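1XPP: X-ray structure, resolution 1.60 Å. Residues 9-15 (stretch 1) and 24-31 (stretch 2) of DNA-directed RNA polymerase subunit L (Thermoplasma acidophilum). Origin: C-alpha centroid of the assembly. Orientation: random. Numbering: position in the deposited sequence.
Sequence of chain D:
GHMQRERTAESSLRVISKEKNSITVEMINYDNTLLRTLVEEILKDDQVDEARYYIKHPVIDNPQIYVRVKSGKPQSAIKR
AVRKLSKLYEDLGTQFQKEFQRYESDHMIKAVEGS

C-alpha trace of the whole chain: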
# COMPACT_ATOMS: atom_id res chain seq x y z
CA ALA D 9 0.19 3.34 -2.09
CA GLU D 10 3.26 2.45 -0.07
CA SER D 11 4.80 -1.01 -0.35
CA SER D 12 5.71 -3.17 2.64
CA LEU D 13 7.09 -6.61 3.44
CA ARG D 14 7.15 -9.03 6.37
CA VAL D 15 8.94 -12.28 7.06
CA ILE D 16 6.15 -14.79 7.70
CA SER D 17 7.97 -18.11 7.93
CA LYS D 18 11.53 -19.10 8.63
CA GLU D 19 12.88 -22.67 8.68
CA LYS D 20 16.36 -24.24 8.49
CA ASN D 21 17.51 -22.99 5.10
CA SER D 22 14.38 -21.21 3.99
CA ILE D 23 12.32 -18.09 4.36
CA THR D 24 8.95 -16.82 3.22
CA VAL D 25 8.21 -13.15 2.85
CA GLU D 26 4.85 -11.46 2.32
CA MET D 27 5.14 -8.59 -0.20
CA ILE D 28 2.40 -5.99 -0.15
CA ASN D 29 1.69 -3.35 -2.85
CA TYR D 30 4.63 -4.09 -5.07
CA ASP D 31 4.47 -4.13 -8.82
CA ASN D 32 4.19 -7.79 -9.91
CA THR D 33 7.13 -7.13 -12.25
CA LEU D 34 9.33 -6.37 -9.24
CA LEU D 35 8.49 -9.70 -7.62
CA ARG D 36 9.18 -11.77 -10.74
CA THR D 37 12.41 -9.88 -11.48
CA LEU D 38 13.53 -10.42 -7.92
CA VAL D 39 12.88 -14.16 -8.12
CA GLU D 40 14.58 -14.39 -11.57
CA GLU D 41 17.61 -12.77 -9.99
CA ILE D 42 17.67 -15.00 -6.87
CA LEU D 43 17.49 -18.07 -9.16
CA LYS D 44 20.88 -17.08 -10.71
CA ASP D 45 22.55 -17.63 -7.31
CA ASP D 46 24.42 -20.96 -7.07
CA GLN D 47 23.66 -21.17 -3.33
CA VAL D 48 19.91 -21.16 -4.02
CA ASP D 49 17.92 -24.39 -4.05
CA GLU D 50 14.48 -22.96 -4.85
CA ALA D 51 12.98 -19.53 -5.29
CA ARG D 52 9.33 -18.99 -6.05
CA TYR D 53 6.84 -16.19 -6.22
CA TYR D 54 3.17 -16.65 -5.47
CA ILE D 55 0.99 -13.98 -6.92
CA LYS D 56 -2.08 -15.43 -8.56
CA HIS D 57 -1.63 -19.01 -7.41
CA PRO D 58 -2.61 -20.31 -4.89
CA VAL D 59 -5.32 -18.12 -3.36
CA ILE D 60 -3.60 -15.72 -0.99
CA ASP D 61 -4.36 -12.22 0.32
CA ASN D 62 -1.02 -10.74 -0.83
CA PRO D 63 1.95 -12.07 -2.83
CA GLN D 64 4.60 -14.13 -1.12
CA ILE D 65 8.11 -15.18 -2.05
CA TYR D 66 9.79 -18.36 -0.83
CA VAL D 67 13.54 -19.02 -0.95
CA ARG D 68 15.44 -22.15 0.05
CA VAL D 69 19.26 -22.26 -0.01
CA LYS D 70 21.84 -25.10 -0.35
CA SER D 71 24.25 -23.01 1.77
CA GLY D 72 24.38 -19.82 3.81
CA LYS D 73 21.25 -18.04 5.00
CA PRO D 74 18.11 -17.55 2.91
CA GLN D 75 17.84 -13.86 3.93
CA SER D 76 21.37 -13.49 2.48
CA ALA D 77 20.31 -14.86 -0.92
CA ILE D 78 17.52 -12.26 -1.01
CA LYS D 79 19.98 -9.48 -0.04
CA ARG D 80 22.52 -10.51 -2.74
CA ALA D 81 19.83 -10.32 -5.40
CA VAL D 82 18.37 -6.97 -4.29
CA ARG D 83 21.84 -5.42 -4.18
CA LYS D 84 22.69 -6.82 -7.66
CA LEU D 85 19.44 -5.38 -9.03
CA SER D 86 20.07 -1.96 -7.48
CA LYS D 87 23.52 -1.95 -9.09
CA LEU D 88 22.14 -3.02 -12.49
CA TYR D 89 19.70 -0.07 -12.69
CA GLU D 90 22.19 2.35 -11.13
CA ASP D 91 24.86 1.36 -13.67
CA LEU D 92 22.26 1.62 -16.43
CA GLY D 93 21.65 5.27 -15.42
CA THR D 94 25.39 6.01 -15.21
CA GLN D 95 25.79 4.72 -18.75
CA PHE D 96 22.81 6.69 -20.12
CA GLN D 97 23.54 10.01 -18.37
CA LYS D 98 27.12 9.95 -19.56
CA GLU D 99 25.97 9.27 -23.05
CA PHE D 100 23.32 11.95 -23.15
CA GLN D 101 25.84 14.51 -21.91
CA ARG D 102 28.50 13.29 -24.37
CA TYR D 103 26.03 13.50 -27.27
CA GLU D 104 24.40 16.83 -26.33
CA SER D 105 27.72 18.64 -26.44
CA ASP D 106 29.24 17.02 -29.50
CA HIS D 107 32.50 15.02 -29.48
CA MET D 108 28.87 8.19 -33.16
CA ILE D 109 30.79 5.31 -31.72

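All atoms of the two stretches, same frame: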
# COMPACT_ATOMS: atom_id res chain seq x y z
N ALA D 9 -0.00 4.82 -1.98
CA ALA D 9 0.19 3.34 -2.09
C ALA D 9 1.62 2.96 -1.76
O ALA D 9 2.45 2.78 -2.65
CB ALA D 9 -0.19 2.85 -3.48
N GLU D 10 1.92 2.84 -0.47
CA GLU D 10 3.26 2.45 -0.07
C GLU D 10 3.38 0.93 0.01
O GLU D 10 2.46 0.24 0.44
CB GLU D 10 3.66 3.08 1.27
CG GLU D 10 5.11 3.55 1.33
CD GLU D 10 5.40 4.66 0.31
OE1 GLU D 10 5.06 5.84 0.58
OE2 GLU D 10 5.97 4.35 -0.76
N SER D 11 4.54 0.43 -0.40
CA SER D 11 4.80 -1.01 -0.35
C SER D 11 5.27 -1.40 1.04
O SER D 11 5.80 -0.56 1.78
CB SER D 11 5.84 -1.38 -1.38
OG SER D 11 7.05 -0.71 -1.10
N SER D 12 5.12 -2.67 1.40
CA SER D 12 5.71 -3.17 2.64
C SER D 12 5.99 -4.65 2.53
O SER D 12 5.40 -5.34 1.69
CB SER D 12 4.79 -2.88 3.84
OG SER D 12 3.60 -3.61 3.74
N LEU D 13 6.85 -5.16 3.40
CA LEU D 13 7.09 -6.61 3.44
C LEU D 13 7.27 -7.10 4.86
O LEU D 13 7.54 -6.29 5.76
CB LEU D 13 8.29 -6.99 2.57
CG LEU D 13 9.58 -6.18 2.75
CD1 LEU D 13 10.37 -6.67 3.98
CD2 LEU D 13 10.47 -6.21 1.49
N ARG D 14 7.16 -8.42 5.03
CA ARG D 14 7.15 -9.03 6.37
C ARG D 14 7.61 -10.44 6.20
O ARG D 14 7.09 -11.16 5.34
CB ARG D 14 5.72 -9.04 6.91
CG ARG D 14 5.53 -9.64 8.32
CD ARG D 14 5.94 -8.64 9.37
NE ARG D 14 5.71 -9.06 10.75
CZ ARG D 14 6.45 -9.96 11.40
NH1 ARG D 14 7.45 -10.58 10.79
NH2 ARG D 14 6.18 -10.24 12.68
N VAL D 15 8.56 -10.87 7.01
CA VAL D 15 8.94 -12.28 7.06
C VAL D 15 7.80 -13.04 7.74
O VAL D 15 7.38 -12.68 8.83
CB VAL D 15 10.26 -12.51 7.84
CG1 VAL D 15 10.51 -14.00 8.06
CG2 VAL D 15 11.45 -11.88 7.06
N THR D 24 10.09 -17.30 3.99
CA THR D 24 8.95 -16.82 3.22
C THR D 24 8.64 -15.41 3.64
O THR D 24 8.59 -15.11 4.84
CB THR D 24 7.71 -17.70 3.50
OG1 THR D 24 8.08 -19.05 3.25
CG2 THR D 24 6.53 -17.27 2.62
N VAL D 25 8.46 -14.55 2.64
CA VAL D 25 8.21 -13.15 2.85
C VAL D 25 6.92 -12.75 2.15
O VAL D 25 6.71 -13.07 0.98
CB VAL D 25 9.40 -12.29 2.30
CG1 VAL D 25 9.19 -10.83 2.61
CG2 VAL D 25 10.70 -12.77 2.89
N GLU D 26 6.05 -12.06 2.89
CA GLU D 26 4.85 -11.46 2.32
C GLU D 26 5.20 -10.08 1.78
O GLU D 26 5.83 -9.27 2.51
CB GLU D 26 3.75 -11.37 3.38
CG GLU D 26 2.37 -11.10 2.77
CD GLU D 26 1.26 -11.14 3.82
OE1 GLU D 26 1.53 -10.78 4.98
OE2 GLU D 26 0.12 -11.49 3.46
N MET D 27 4.83 -9.82 0.53
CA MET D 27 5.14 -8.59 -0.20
C MET D 27 3.87 -7.89 -0.58
O MET D 27 3.08 -8.41 -1.38
CB MET D 27 5.92 -8.89 -1.48
CG MET D 27 6.97 -9.94 -1.32
SD MET D 27 8.43 -9.16 -0.68
CE MET D 27 8.99 -8.03 -1.99
N ILE D 28 3.66 -6.69 -0.03
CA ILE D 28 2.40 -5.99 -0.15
C ILE D 28 2.56 -4.72 -0.99
O ILE D 28 3.47 -3.92 -0.74
CB ILE D 28 1.81 -5.66 1.26
CG1 ILE D 28 1.67 -6.95 2.09
CG2 ILE D 28 0.51 -4.89 1.10
CD1 ILE D 28 1.09 -6.81 3.46
N ASN D 29 1.66 -4.52 -1.95
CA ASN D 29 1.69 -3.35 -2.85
C ASN D 29 2.91 -3.15 -3.72
O ASN D 29 3.30 -2.01 -4.02
CB ASN D 29 1.45 -2.06 -2.06
CG ASN D 29 0.20 -2.10 -1.30
OD1 ASN D 29 -0.81 -2.65 -1.76
ND2 ASN D 29 0.22 -1.51 -0.11
N TYR D 30 3.57 -4.23 -4.12
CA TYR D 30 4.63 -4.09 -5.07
C TYR D 30 4.06 -4.33 -6.44
O TYR D 30 3.03 -5.01 -6.59
CB TYR D 30 5.77 -5.09 -4.83
CG TYR D 30 6.54 -4.78 -3.58
CD1 TYR D 30 6.15 -5.33 -2.37
CD2 TYR D 30 7.61 -3.89 -3.61
CE1 TYR D 30 6.83 -5.04 -1.20
CE2 TYR D 30 8.33 -3.60 -2.44
CZ TYR D 30 7.90 -4.17 -1.24
OH TYR D 30 8.58 -3.87 -0.08
N ASP D 31 4.73 -3.77 -7.43
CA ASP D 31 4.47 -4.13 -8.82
C ASP D 31 4.81 -5.60 -8.98
O ASP D 31 5.85 -6.04 -8.50
CB ASP D 31 5.32 -3.27 -9.78
CG ASP D 31 4.52 -2.13 -10.39
OD1 ASP D 31 4.31 -1.14 -9.69
OD2 ASP D 31 4.09 -2.25 -11.57

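Antiparallel strands pair through a simple alternation: every second residue offers both its backbone N and O to the partner, and the residues between turn their polar groups elsewhere. The contact between residues 9-15 and 24-31 of this polymerase subunit illustrates the rule well. The strand axes run at 162°, close to fully antiparallel. Ser12 and Ile28 form one reciprocal hydrogen-bonded pair, with Ser12 N to Ile28 O at 3.0 Å and Ile28 N to Ser12 O at 2.8 Å. Two residues along, Arg14 and Glu26 repeat the pattern: Arg14 N lies 3.0 Å from Glu26 O, and Glu26 N lies 2.8 Å from Arg14 O. Between these rungs, Leu13 faces Met27 without such bonds, and the alpha carbons draw in, the CA atoms of Leu13 and Met27 being 4.6 Å apart against 5.2 Å for those of Ser12 and Ile28.

Three of the four carbonyls that accept these bonds also receive weaker CA-H...O contacts. Leu13 CA sits 3.1 Å from Glu26 O, Ser11 CA 3.2 Å from Ile28 O, and Val25 CA 3.4 Å from Arg14 O.

Past the strand ends, a side chain takes over the backbone's role. Asn29 points toward the first stretch and donates from ND2 to Glu10 O at 2.9 Å, a nearly straight bond with an angle of 160°.

Apolar contacts gather on the sheet face that carries Leu13, Val15, Val25 and Met27. Leu13 CB is 3.9 Å from both Val25 CG1 and Met27 SD, so this side chain touches two successive residues on its own face of the partner strand.

Tyr30 closes the contact. Its ring receives Ser11 CB over one face, 3.5 Å from the ring centroid and only 16° off the normal, a clear CH-pi geometry. Ser12 O lies instead at the ring edge, 3.2 Å from Tyr30 CE1.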